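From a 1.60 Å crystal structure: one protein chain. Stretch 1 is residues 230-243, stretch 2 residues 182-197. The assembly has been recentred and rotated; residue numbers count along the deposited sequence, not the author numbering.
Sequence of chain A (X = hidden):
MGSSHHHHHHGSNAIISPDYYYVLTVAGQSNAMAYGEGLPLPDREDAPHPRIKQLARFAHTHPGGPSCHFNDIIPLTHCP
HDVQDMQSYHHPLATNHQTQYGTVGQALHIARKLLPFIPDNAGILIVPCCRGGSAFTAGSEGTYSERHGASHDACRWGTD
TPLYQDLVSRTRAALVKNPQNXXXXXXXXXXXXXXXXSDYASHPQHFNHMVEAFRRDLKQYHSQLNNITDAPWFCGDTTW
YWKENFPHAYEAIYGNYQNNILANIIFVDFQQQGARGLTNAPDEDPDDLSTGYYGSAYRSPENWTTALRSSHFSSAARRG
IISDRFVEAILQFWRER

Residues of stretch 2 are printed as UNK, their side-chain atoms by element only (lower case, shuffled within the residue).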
# COMPACT_ATOMS: atom_id res chain seq x y z
N ASP A 230 3.34 -20.44 -3.15
CA ASP A 230 2.68 -19.73 -2.06
C ASP A 230 3.45 -18.43 -1.79
O ASP A 230 4.09 -18.27 -0.75
CB ASP A 230 2.69 -20.58 -0.78
CG ASP A 230 1.70 -21.74 -0.82
OD1 ASP A 230 0.78 -21.74 -1.68
OD2 ASP A 230 1.86 -22.64 0.03
N ALA A 231 3.33 -17.49 -2.73
CA ALA A 231 4.06 -16.23 -2.63
C ALA A 231 3.71 -15.58 -1.29
O ALA A 231 2.55 -15.60 -0.88
CB ALA A 231 3.71 -15.31 -3.79
N PRO A 232 4.72 -15.03 -0.57
CA PRO A 232 4.47 -14.42 0.72
C PRO A 232 3.52 -13.21 0.69
O PRO A 232 3.57 -12.36 -0.21
CB PRO A 232 5.86 -13.95 1.18
CG PRO A 232 6.64 -13.78 -0.05
CD PRO A 232 6.11 -14.81 -1.03
N TRP A 233 2.68 -13.18 1.70
CA TRP A 233 1.88 -12.01 2.07
C TRP A 233 2.50 -11.44 3.33
O TRP A 233 2.48 -12.06 4.38
CB TRP A 233 0.42 -12.38 2.31
CG TRP A 233 -0.31 -12.61 1.04
CD1 TRP A 233 0.06 -13.47 0.05
CD2 TRP A 233 -1.53 -11.99 0.60
NE1 TRP A 233 -0.85 -13.44 -0.98
CE2 TRP A 233 -1.84 -12.54 -0.67
CE3 TRP A 233 -2.39 -11.03 1.16
CZ2 TRP A 233 -2.98 -12.14 -1.41
CZ3 TRP A 233 -3.53 -10.65 0.43
CH2 TRP A 233 -3.81 -11.20 -0.83
N PHE A 234 3.02 -10.23 3.21
CA PHE A 234 3.55 -9.47 4.32
C PHE A 234 2.44 -8.60 4.86
O PHE A 234 2.01 -7.64 4.21
CB PHE A 234 4.74 -8.65 3.88
CG PHE A 234 5.84 -9.47 3.30
CD1 PHE A 234 6.75 -10.13 4.14
CD2 PHE A 234 5.91 -9.66 1.93
CE1 PHE A 234 7.78 -10.91 3.59
CE2 PHE A 234 6.92 -10.44 1.37
CZ PHE A 234 7.85 -11.09 2.20
N CYS A 235 1.90 -9.02 5.99
CA CYS A 235 0.68 -8.40 6.49
C CYS A 235 1.05 -7.43 7.60
O CYS A 235 1.60 -7.82 8.64
CB CYS A 235 -0.28 -9.48 7.00
SG CYS A 235 -0.76 -10.62 5.73
N GLY A 236 0.78 -6.15 7.39
CA GLY A 236 1.19 -5.13 8.34
C GLY A 236 0.17 -4.87 9.43
O GLY A 236 -1.04 -5.06 9.26
N ASP A 237 0.69 -4.37 10.54
CA ASP A 237 -0.13 -3.98 11.69
C ASP A 237 -0.91 -2.68 11.41
O ASP A 237 -0.89 -2.12 10.29
CB ASP A 237 0.83 -3.82 12.89
CG ASP A 237 0.17 -4.09 14.25
OD1 ASP A 237 -1.07 -4.30 14.32
OD2 ASP A 237 0.91 -4.09 15.27
N THR A 238 -1.62 -2.20 12.42
CA THR A 238 -2.40 -0.97 12.30
C THR A 238 -1.98 -0.00 13.41
O THR A 238 -1.05 -0.30 14.18
CB THR A 238 -3.91 -1.27 12.31
OG1 THR A 238 -4.65 -0.06 12.03
CG2 THR A 238 -4.36 -1.86 13.61
N THR A 239 -2.63 1.17 13.47
CA THR A 239 -2.25 2.20 14.44
C THR A 239 -2.80 1.94 15.83
O THR A 239 -3.73 1.13 16.00
CB THR A 239 -2.72 3.62 14.04
OG1 THR A 239 -4.10 3.77 14.37
CG2 THR A 239 -2.49 3.86 12.57
N TRP A 240 -2.29 2.70 16.79
CA TRP A 240 -2.68 2.52 18.18
C TRP A 240 -4.15 2.80 18.39
O TRP A 240 -4.75 2.22 19.29
CB TRP A 240 -1.85 3.42 19.09
CG TRP A 240 -1.97 4.91 18.89
CD1 TRP A 240 -1.09 5.71 18.19
CD2 TRP A 240 -2.95 5.78 19.46
NE1 TRP A 240 -1.50 7.04 18.28
CE2 TRP A 240 -2.62 7.10 19.05
CE3 TRP A 240 -4.08 5.58 20.28
CZ2 TRP A 240 -3.40 8.21 19.42
CZ3 TRP A 240 -4.85 6.70 20.64
CH2 TRP A 240 -4.51 7.99 20.20
N TYR A 241 -4.72 3.68 17.57
CA TYR A 241 -6.16 4.00 17.67
C TYR A 241 -7.01 2.72 17.56
O TYR A 241 -7.92 2.45 18.40
CB TYR A 241 -6.58 5.02 16.59
CG TYR A 241 -8.09 5.09 16.50
CD1 TYR A 241 -8.82 5.80 17.44
CD2 TYR A 241 -8.78 4.38 15.52
CE1 TYR A 241 -10.22 5.84 17.40
CE2 TYR A 241 -10.18 4.40 15.47
CZ TYR A 241 -10.88 5.13 16.42
OH TYR A 241 -12.24 5.16 16.39
N TRP A 242 -6.73 1.94 16.52
CA TRP A 242 -7.53 0.75 16.19
C TRP A 242 -7.32 -0.36 17.23
O TRP A 242 -8.26 -0.98 17.70
CB TRP A 242 -7.13 0.28 14.79
CG TRP A 242 -7.51 1.27 13.73
CD1 TRP A 242 -6.66 2.15 13.08
CD2 TRP A 242 -8.83 1.54 13.25
NE1 TRP A 242 -7.38 2.90 12.18
CE2 TRP A 242 -8.71 2.57 12.27
CE3 TRP A 242 -10.09 1.01 13.54
CZ2 TRP A 242 -9.81 3.08 11.56
CZ3 TRP A 242 -11.21 1.52 12.83
CH2 TRP A 242 -11.05 2.55 11.85
N LYS A 243 -6.06 -0.56 17.60
CA LYS A 243 -5.73 -1.52 18.66
C LYS A 243 -6.34 -1.21 20.00
O LYS A 243 -6.76 -2.13 20.71
CB LYS A 243 -4.23 -1.58 18.87
CG LYS A 243 -3.44 -2.01 17.70
CD LYS A 243 -2.04 -1.98 18.15
CE LYS A 243 -1.08 -2.47 17.12
NZ LYS A 243 0.02 -3.19 17.82
N UNK A 182 10.18 -10.98 -11.68
CA UNK A 182 10.17 -11.89 -10.54
C UNK A 182 9.25 -11.33 -9.45
O UNK A 182 9.33 -10.16 -9.15
c UNK A 182 11.58 -12.03 -9.97
n UNK A 182 12.77 -16.10 -12.77
c UNK A 182 13.23 -14.79 -12.26
c UNK A 182 12.59 -12.73 -10.94
c UNK A 182 12.15 -14.12 -11.38
N UNK A 183 8.38 -12.17 -8.88
CA UNK A 183 7.39 -11.71 -7.88
C UNK A 183 7.95 -11.83 -6.46
O UNK A 183 8.31 -12.92 -6.01
c UNK A 183 4.20 -12.82 -6.39
c UNK A 183 6.10 -12.54 -8.01
c UNK A 183 3.08 -12.35 -5.69
c UNK A 183 4.49 -10.66 -7.40
c UNK A 183 4.91 -11.99 -7.25
c UNK A 183 3.37 -10.18 -6.71
c UNK A 183 2.68 -11.03 -5.84
N UNK A 184 7.93 -10.72 -5.73
CA UNK A 184 8.47 -10.71 -4.37
C UNK A 184 7.40 -10.99 -3.32
O UNK A 184 7.72 -11.28 -2.17
c UNK A 184 11.61 -9.92 -4.31
c UNK A 184 9.13 -9.38 -4.05
c UNK A 184 10.76 -7.52 -4.44
c UNK A 184 10.45 -8.98 -4.74
N UNK A 185 6.13 -10.82 -3.70
CA UNK A 185 5.03 -11.05 -2.76
C UNK A 185 4.08 -9.87 -2.68
O UNK A 185 4.12 -8.98 -3.52
N UNK A 186 3.18 -9.94 -1.69
CA UNK A 186 2.13 -8.94 -1.48
C UNK A 186 2.39 -8.26 -0.14
O UNK A 186 2.58 -8.92 0.86
c UNK A 186 0.73 -9.60 -1.45
c UNK A 186 0.43 -10.35 -2.76
c UNK A 186 -0.38 -8.59 -1.14
N UNK A 187 2.39 -6.94 -0.15
CA UNK A 187 2.33 -6.14 1.08
C UNK A 187 0.88 -5.79 1.29
O UNK A 187 0.30 -5.03 0.53
c UNK A 187 3.18 -4.86 0.96
s UNK A 187 4.94 -5.26 0.76
N UNK A 188 0.31 -6.34 2.34
CA UNK A 188 -1.12 -6.25 2.65
C UNK A 188 -1.28 -5.50 3.97
O UNK A 188 -0.72 -5.94 4.95
n UNK A 188 -4.91 -8.09 4.49
c UNK A 188 -5.36 -7.75 3.24
c UNK A 188 -6.68 -7.62 2.77
c UNK A 188 -4.43 -7.18 1.07
c UNK A 188 -1.64 -7.67 2.83
c UNK A 188 -6.84 -7.28 1.45
c UNK A 188 -3.06 -7.77 3.24
c UNK A 188 -4.23 -7.55 2.42
c UNK A 188 -5.74 -7.04 0.60
c UNK A 188 -3.52 -8.08 4.49
N UNK A 189 -2.08 -4.42 4.00
CA UNK A 189 -2.44 -3.80 5.28
C UNK A 189 -3.90 -3.54 5.21
O UNK A 189 -4.34 -2.66 4.49
c UNK A 189 -0.24 -2.74 5.80
c UNK A 189 0.23 -0.69 7.58
s UNK A 189 0.79 -1.31 6.00
c UNK A 189 -1.69 -2.48 5.55
N UNK A 190 -4.65 -4.35 5.96
CA UNK A 190 -6.10 -4.28 5.94
C UNK A 190 -6.66 -4.90 7.20
O UNK A 190 -6.06 -5.82 7.78
o UNK A 190 -8.67 -6.73 5.58
c UNK A 190 -9.00 -5.62 5.22
c UNK A 190 -6.61 -5.04 4.73
n UNK A 190 -10.20 -5.09 5.50
c UNK A 190 -8.06 -4.78 4.40
N UNK A 191 -7.80 -4.38 7.63
CA UNK A 191 -8.54 -4.95 8.74
C UNK A 191 -9.33 -3.94 9.50
O UNK A 191 -10.35 -4.27 10.13
N UNK A 192 -8.88 -2.68 9.44
CA UNK A 192 -9.42 -1.61 10.30
C UNK A 192 -10.95 -1.55 10.29
O UNK A 192 -11.57 -1.53 11.35
c UNK A 192 -8.91 -0.26 9.82
o UNK A 192 -6.76 -1.14 8.23
c UNK A 192 -6.42 -0.44 9.21
c UNK A 192 -7.46 0.05 10.21
o UNK A 192 -5.21 -0.13 9.42
N UNK A 193 -11.55 -1.48 9.11
CA UNK A 193 -13.03 -1.32 9.08
C UNK A 193 -13.73 -2.57 9.56
O UNK A 193 -14.80 -2.49 10.20
c UNK A 193 -14.46 1.19 6.66
c UNK A 193 -12.58 2.76 7.95
c UNK A 193 -13.54 3.35 7.13
c UNK A 193 -13.53 -0.90 7.70
c UNK A 193 -14.47 2.56 6.49
c UNK A 193 -13.52 0.59 7.49
c UNK A 193 -12.58 1.39 8.13
N UNK A 194 -13.14 -3.71 9.30
CA UNK A 194 -13.72 -4.98 9.79
C UNK A 194 -13.70 -5.08 11.32
O UNK A 194 -14.54 -5.78 11.90
c UNK A 194 -13.06 -6.19 9.13
c UNK A 194 -13.48 -6.36 7.67
o UNK A 194 -12.61 -6.44 6.79
o UNK A 194 -14.71 -6.43 7.40
N UNK A 195 -12.78 -4.38 11.98
CA UNK A 195 -12.75 -4.35 13.44
C UNK A 195 -14.02 -3.79 14.04
O UNK A 195 -14.35 -4.08 15.19
c UNK A 195 -9.25 -2.71 14.01
c UNK A 195 -9.83 -5.11 14.35
c UNK A 195 -11.61 -3.47 13.94
c UNK A 195 -10.19 -3.86 13.61
N UNK A 196 -14.72 -2.95 13.28
CA UNK A 196 -15.87 -2.22 13.78
C UNK A 196 -17.19 -2.95 13.64
O UNK A 196 -18.17 -2.58 14.28
c UNK A 196 -15.99 -0.88 13.04
s UNK A 196 -15.16 1.68 12.68
c UNK A 196 -14.84 0.04 13.33
c UNK A 196 -14.61 1.50 11.03
N UNK A 197 -17.23 -3.96 12.75
CA UNK A 197 -18.52 -4.56 12.39
C UNK A 197 -18.89 -5.68 13.37
O UNK A 197 -18.02 -6.25 14.05
c UNK A 197 -18.60 -5.09 10.92
c UNK A 197 -18.03 -4.10 9.92
o UNK A 197 -17.89 -6.32 10.81
O HOH W 1 -2.86 -6.15 7.61
O HOH W 2 -3.51 -2.41 8.85

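Position 182 carries four carbons in a row ending in a nitrogen, clear of stretch 1. It is lysine, K182.

Position 183 has one carbon and then a ring of six carbons. The ring edge lies near the CB of A231. This is phenylalanine, F183, with CE2 3.6 Å from A231 CB.

Position 184 has four carbons, forked at the second, and CA-to-CB points away from stretch 1. It is leucine, L184. Its backbone O makes the contacts instead, 3.5 Å from P232 CG.

Position 185 has no side-chain atoms. A CB here would fall 2.5 Å from P232 O, and the backbone angles alone call for glycine. It is G185.

Position 186 has one carbon carrying two more, lying over a face of the W233 indole. It is valine, V186. Its CG2 is 3.8 Å from W233 CE2, and its CB sits 3.9 Å from the centroid of the five-membered ring of W233.

Position 187 has one carbon and a sulfur. It is cysteine, C187, which pairs with F234 in the sheet; both side chains lie on the same face.

Position 188 has one carbon, then fused five- and six-membered rings holding eight carbons and one nitrogen. That is tryptophan, W188. Its CE3 is 3.6 Å from W233 CZ3.

Position 189 has two carbons, a sulfur and a carbon, unbranched. It is methionine, M189. Its CG lies 3.8 Å from G236 CA, where a CB on G236 would clash with it. Its CE reaches within 3.3 Å of D237 O.

Position 190 has three carbons, the third carrying one oxygen and one nitrogen. Q190 fits: NE2 donates to a carboxylate oxygen of 194. Its backbone N donates to water 1, which donates to G236 O.

Position 191 has no side chain, and its backbone angles call for glycine, G191.

Position 192 has three carbons, the third carrying two oxygens. It is glutamate, E192. T238 OG1 donates to OE2 at 2.7 Å. CG lies over the W242 indole, 3.4 Å from the five-membered ring centroid.

Position 193 has one carbon and a six-carbon ring: F193, with CD1 4.2 Å from W242 CH2.

Position 194 has two carbons, the second carrying two oxygens. It is D194, out of reach of stretch 1.

Position 195 has four carbons forked at the second: L195, with CD1 3.7 Å from W242 CB.

Position 196 is an unbranched chain of two carbons, sulfur, carbon. M196 brings CE to 3.8 Å from W242 CH2, at the ring edge.

Position 197 has one carbon carrying one oxygen and one carbon. It is T197, out of reach of stretch 1.

The contact has two parts. Parallel strands are joined by alternating backbone bonds: V186 N to P232 O, F234 N to V186 O, W188 N to F234 O, and G236 N to W188 O. Beyond them, W242 packs among E192, F193, L195 and M196, while T238 and water 2 engage the E192 carboxylate.

Stretch 2 (182-197) KFLGVCWMQGEFDLMT
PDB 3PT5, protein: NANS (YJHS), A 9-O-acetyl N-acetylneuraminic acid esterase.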